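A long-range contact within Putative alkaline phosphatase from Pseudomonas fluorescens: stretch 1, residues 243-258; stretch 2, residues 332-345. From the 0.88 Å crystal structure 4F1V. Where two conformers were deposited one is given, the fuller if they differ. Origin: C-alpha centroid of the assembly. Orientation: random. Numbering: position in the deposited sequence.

Stretch 1 (243-258) AAANVSAAIGAVPVPA
Stretch 2, residues 332-345: NAFVPLPTAWKATV

A single indole organizes one end of this contact: Trp 341 gives its ring nitrogen to the backbone of stretch 1 while one face of the same ring is covered by Val 256 and Pro 257. Trp 341 NE1 donates to Val 254 O at 3.0 Å with an N-H...acceptor angle of 164°, the only hydrogen bond between the stretches. The carbonyl lies at the ring edge, near the plane, as an indole N-H requires. Over one face, Val 256 CG1 stands 3.7 Å from the centroid of the five-membered ring of Trp 341, 9° off the normal, and Pro 257 CD stands 3.7 Å from the centroid of the six-membered ring, 28° off; both are CH-pi contacts, the proline CD being polarized by its neighbouring nitrogen. Pro 257 CD also comes within 3.3 Å of Trp 341 CH2, and Pro 255 O within 3.2 Å of Trp 341 CZ2. Trp 341 has chi1 -104°, between wells, and chi2 98°; its CA-to-CB bond points sideways, but the ring end comes nearer.

The two chains run in the same direction. CA atoms pair as Ala 244 with Ala 333 at 5.7 Å, Ser 248 with Val 335 at 6.0 Å, Gly 252 with Pro 338 at 6.1 Å and Val 256 with Trp 341 at 5.9 Å. Stretch 1 has helical phi/psi at 244-246, a short helix starting at Ser 248, with Ile 251 N bonded to Val 247 O and Gly 252 N to Ser 248 O (both 3.0 Å), and then an extended run from Val 254 to Ala 258 (phi -60 to -77°, psi 127 to 159°). Stretch 2 opens with Asn 332 (-107/24°) and Ala 333 (74/26°, positive phi), is extended from Phe 334 to Pro 338, and enters a helix at Thr 339 with Pro 338 as N-cap residue. No backbone hydrogen bond joins the stretches; 611 Å² is buried, both sides summed.

At the other end, the CA-to-CB bond of Val 335 (chi1 t) points toward stretch 1, and the side chain meets an apolar surface. Its CG2 lies 3.8 Å from Val 247 CG2 and 4.1 Å from Ala 244 CB, while its CG1 lies 3.8 Å from Ile 251 CG2 and 4.0 Å from Ser 248 CB. Val 247 is m; Ile 251 is m, m. The small Ala 244 brings its CB to 3.7 Å from Ala 333 O.

Between these two sites, Gly 252 CA approaches Pro 338 CG at 3.9 Å. Glycine does not appear to be demanded by this contact, since an ideal CB would sit 4.3 Å from Pro 338 CG and has room.

About one turn beyond Trp 341 in the same helix, the CA-to-CB bond of Thr 344 (chi1 m) points toward stretch 1. Its OG1 donates to Ala 340 O at 3.0 Å, satisfying the hydroxyl within its own helix, and the same OG1 lies 3.8 Å from Val 256 CG1. Thr 344 CG2 is 4.2 Å from Pro 257 CD. Val 256 (chi1 m) thus packs against both Trp 341 and Thr 344.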

# COMPACT_ATOMS: atom_id res chain seq x y z
N ALA A 243 3.97 -0.60 14.84
CA ALA A 243 2.81 -1.45 15.16
C ALA A 243 1.52 -0.79 14.70
O ALA A 243 1.38 0.43 14.78
CB ALA A 243 2.79 -1.74 16.62
N ALA A 244 0.57 -1.59 14.26
CA ALA A 244 -0.72 -1.05 13.80
C ALA A 244 -1.39 -0.18 14.82
O ALA A 244 -2.02 0.82 14.46
CB ALA A 244 -1.63 -2.22 13.34
N ALA A 245 -1.30 -0.52 16.10
CA ALA A 245 -1.92 0.29 17.14
C ALA A 245 -1.41 1.71 17.17
O ALA A 245 -2.09 2.62 17.68
CB ALA A 245 -1.67 -0.33 18.55
N ASN A 246 -0.22 1.94 16.66
CA ASN A 246 0.39 3.27 16.66
C ASN A 246 0.00 4.10 15.43
O ASN A 246 0.35 5.29 15.40
CB ASN A 246 1.93 3.19 16.81
CG ASN A 246 2.31 2.58 18.14
OD1 ASN A 246 1.59 2.80 19.13
ND2 ASN A 246 3.44 1.90 18.18
N VAL A 247 -0.72 3.53 14.47
CA VAL A 247 -1.27 4.29 13.34
C VAL A 247 -2.80 4.22 13.30
O VAL A 247 -3.42 4.92 12.49
CB VAL A 247 -0.69 3.90 11.95
CG1 VAL A 247 0.79 4.25 11.88
CG2 VAL A 247 -0.94 2.42 11.66
N SER A 248 -3.45 3.41 14.17
CA SER A 248 -4.86 3.21 13.98
C SER A 248 -5.69 4.45 14.27
O SER A 248 -6.70 4.66 13.57
CB SER A 248 -5.29 2.02 14.82
OG SER A 248 -4.97 2.17 16.18
N ALA A 249 -5.33 5.31 15.24
CA ALA A 249 -6.07 6.51 15.47
C ALA A 249 -6.06 7.40 14.24
O ALA A 249 -7.08 7.97 13.81
CB ALA A 249 -5.57 7.26 16.70
N ALA A 250 -4.87 7.59 13.66
CA ALA A 250 -4.76 8.46 12.50
C ALA A 250 -5.54 7.88 11.30
O ALA A 250 -6.18 8.65 10.56
CB ALA A 250 -3.30 8.64 12.18
N ILE A 251 -5.49 6.58 11.06
CA ILE A 251 -6.29 5.99 9.98
C ILE A 251 -7.81 6.27 10.24
O ILE A 251 -8.54 6.62 9.31
CB ILE A 251 -6.03 4.48 9.87
CG1 ILE A 251 -4.60 4.21 9.36
CG2 ILE A 251 -7.08 3.80 8.98
CD1 ILE A 251 -4.27 4.71 7.97
N GLY A 252 -8.21 6.17 11.48
CA GLY A 252 -9.60 6.40 11.81
C GLY A 252 -10.06 7.83 11.62
O GLY A 252 -11.30 8.06 11.56
N ALA A 253 -9.18 8.78 11.62
CA ALA A 253 -9.48 10.18 11.44
C ALA A 253 -9.55 10.58 9.95
O ALA A 253 -9.84 11.71 9.66
CB ALA A 253 -8.45 11.07 12.12
N VAL A 254 -9.27 9.65 9.05
CA VAL A 254 -9.29 10.02 7.63
C VAL A 254 -10.76 10.11 7.17
O VAL A 254 -11.54 9.16 7.33
CB VAL A 254 -8.53 8.99 6.80
CG1 VAL A 254 -8.65 9.31 5.31
CG2 VAL A 254 -7.05 8.94 7.25
N PRO A 255 -11.16 11.23 6.57
CA PRO A 255 -12.58 11.34 6.17
C PRO A 255 -12.95 10.45 5.00
O PRO A 255 -12.14 10.08 4.20
CB PRO A 255 -12.70 12.84 5.77
CG PRO A 255 -11.26 13.25 5.35
CD PRO A 255 -10.39 12.45 6.30
N VAL A 256 -14.26 10.06 4.95
CA VAL A 256 -14.79 9.31 3.85
C VAL A 256 -14.75 10.12 2.54
O VAL A 256 -14.73 11.34 2.57
CB VAL A 256 -16.20 8.75 4.10
CG1 VAL A 256 -16.19 7.85 5.35
CG2 VAL A 256 -17.25 9.84 4.19
N PRO A 257 -14.79 9.41 1.37
CA PRO A 257 -14.73 10.15 0.09
C PRO A 257 -15.88 11.12 -0.03
O PRO A 257 -17.03 10.80 0.29
CB PRO A 257 -14.85 9.03 -0.92
CG PRO A 257 -14.19 7.85 -0.23
CD PRO A 257 -14.75 7.94 1.17
N ALA A 258 -15.62 12.30 -0.55
CA ALA A 258 -16.62 13.36 -0.67
C ALA A 258 -17.79 12.89 -1.57
O ALA A 258 -17.57 12.51 -2.73
CB ALA A 258 -16.01 14.60 -1.20
N ASN A 332 -2.36 -9.51 10.13
CA ASN A 332 -1.32 -9.25 9.18
C ASN A 332 -0.76 -7.80 9.27
O ASN A 332 -0.13 -7.29 8.34
CB ASN A 332 -1.78 -9.57 7.73
CG ASN A 332 -2.01 -11.06 7.57
OD1 ASN A 332 -1.08 -11.79 7.35
ND2 ASN A 332 -3.27 -11.51 7.75
N ALA A 333 -0.92 -7.19 10.47
CA ALA A 333 -0.32 -5.94 10.86
C ALA A 333 -0.93 -4.70 10.21
O ALA A 333 -0.34 -3.66 10.15
CB ALA A 333 1.21 -5.92 10.64
N PHE A 334 -2.23 -4.83 9.84
CA PHE A 334 -2.96 -3.75 9.18
C PHE A 334 -4.11 -3.23 10.07
O PHE A 334 -4.49 -3.83 11.08
CB PHE A 334 -3.46 -4.21 7.78
CG PHE A 334 -2.35 -4.71 6.89
CD1 PHE A 334 -1.25 -3.91 6.60
CD2 PHE A 334 -2.44 -5.97 6.32
CE1 PHE A 334 -0.22 -4.38 5.78
CE2 PHE A 334 -1.43 -6.43 5.51
CZ PHE A 334 -0.34 -5.64 5.25
N VAL A 335 -4.66 -2.10 9.58
CA VAL A 335 -5.74 -1.41 10.31
C VAL A 335 -7.06 -1.56 9.56
O VAL A 335 -7.19 -1.12 8.41
CB VAL A 335 -5.40 0.10 10.47
CG1 VAL A 335 -6.50 0.81 11.22
CG2 VAL A 335 -4.07 0.31 11.19
N PRO A 336 -8.07 -2.14 10.20
CA PRO A 336 -9.42 -2.20 9.60
C PRO A 336 -9.98 -0.80 9.34
O PRO A 336 -9.62 0.20 9.99
CB PRO A 336 -10.25 -2.91 10.67
CG PRO A 336 -9.24 -3.73 11.41
CD PRO A 336 -8.00 -2.90 11.50
N LEU A 337 -10.85 -0.72 8.34
CA LEU A 337 -11.54 0.52 8.09
C LEU A 337 -12.63 0.73 9.14
O LEU A 337 -13.31 -0.22 9.58
CB LEU A 337 -12.23 0.53 6.72
CG LEU A 337 -11.23 0.33 5.54
CD1 LEU A 337 -11.97 0.43 4.22
CD2 LEU A 337 -10.05 1.28 5.57
N PRO A 338 -12.85 2.00 9.56
CA PRO A 338 -13.96 2.36 10.43
C PRO A 338 -15.29 1.84 9.88
O PRO A 338 -15.57 1.74 8.70
CB PRO A 338 -13.90 3.88 10.49
CG PRO A 338 -12.45 4.23 10.28
CD PRO A 338 -12.00 3.16 9.28
N THR A 339 -16.23 1.63 10.81
CA THR A 339 -17.55 1.19 10.44
C THR A 339 -18.24 2.15 9.44
O THR A 339 -18.89 1.70 8.44
CB THR A 339 -18.40 1.05 11.74
OG1 THR A 339 -17.73 0.13 12.61
CG2 THR A 339 -19.80 0.68 11.44
N ALA A 340 -18.06 3.46 9.60
CA ALA A 340 -18.64 4.43 8.66
C ALA A 340 -17.99 4.39 7.26
O ALA A 340 -18.67 4.66 6.24
CB ALA A 340 -18.61 5.86 9.26
N TRP A 341 -16.69 4.10 7.20
CA TRP A 341 -16.02 3.87 5.90
C TRP A 341 -16.62 2.67 5.18
O TRP A 341 -16.92 2.71 3.99
CB TRP A 341 -14.50 3.71 6.12
CG TRP A 341 -13.70 4.92 5.74
CD1 TRP A 341 -13.22 5.90 6.57
CD2 TRP A 341 -13.23 5.21 4.42
NE1 TRP A 341 -12.51 6.81 5.82
CE2 TRP A 341 -12.47 6.41 4.49
CE3 TRP A 341 -13.39 4.59 3.15
CZ2 TRP A 341 -11.86 6.98 3.40
CZ3 TRP A 341 -12.80 5.18 2.04
CH2 TRP A 341 -12.02 6.36 2.17
N LYS A 342 -16.79 1.56 5.93
CA LYS A 342 -17.39 0.36 5.31
C LYS A 342 -18.76 0.70 4.74
O LYS A 342 -19.15 0.28 3.63
CB LYS A 342 -17.47 -0.79 6.26
CG LYS A 342 -16.19 -1.39 6.77
CD LYS A 342 -16.43 -2.69 7.51
CE LYS A 342 -15.26 -3.43 8.06
NZ LYS A 342 -14.62 -2.73 9.23
N ALA A 343 -19.58 1.45 5.53
CA ALA A 343 -20.93 1.77 5.07
C ALA A 343 -20.94 2.60 3.80
O ALA A 343 -21.80 2.41 2.93
CB ALA A 343 -21.69 2.47 6.19
N THR A 344 -19.98 3.51 3.69
CA THR A 344 -19.84 4.35 2.48
C THR A 344 -19.48 3.50 1.30
O THR A 344 -20.04 3.66 0.17
CB THR A 344 -18.85 5.47 2.76
OG1 THR A 344 -19.28 6.29 3.83
CG2 THR A 344 -18.65 6.36 1.56
N VAL A 345 -18.51 2.60 1.42
CA VAL A 345 -18.18 1.67 0.33
C VAL A 345 -19.42 0.87 -0.09
O VAL A 345 -19.69 0.73 -1.30
CB VAL A 345 -16.99 0.77 0.76
CG1 VAL A 345 -16.74 -0.29 -0.31
CG2 VAL A 345 -15.73 1.62 0.98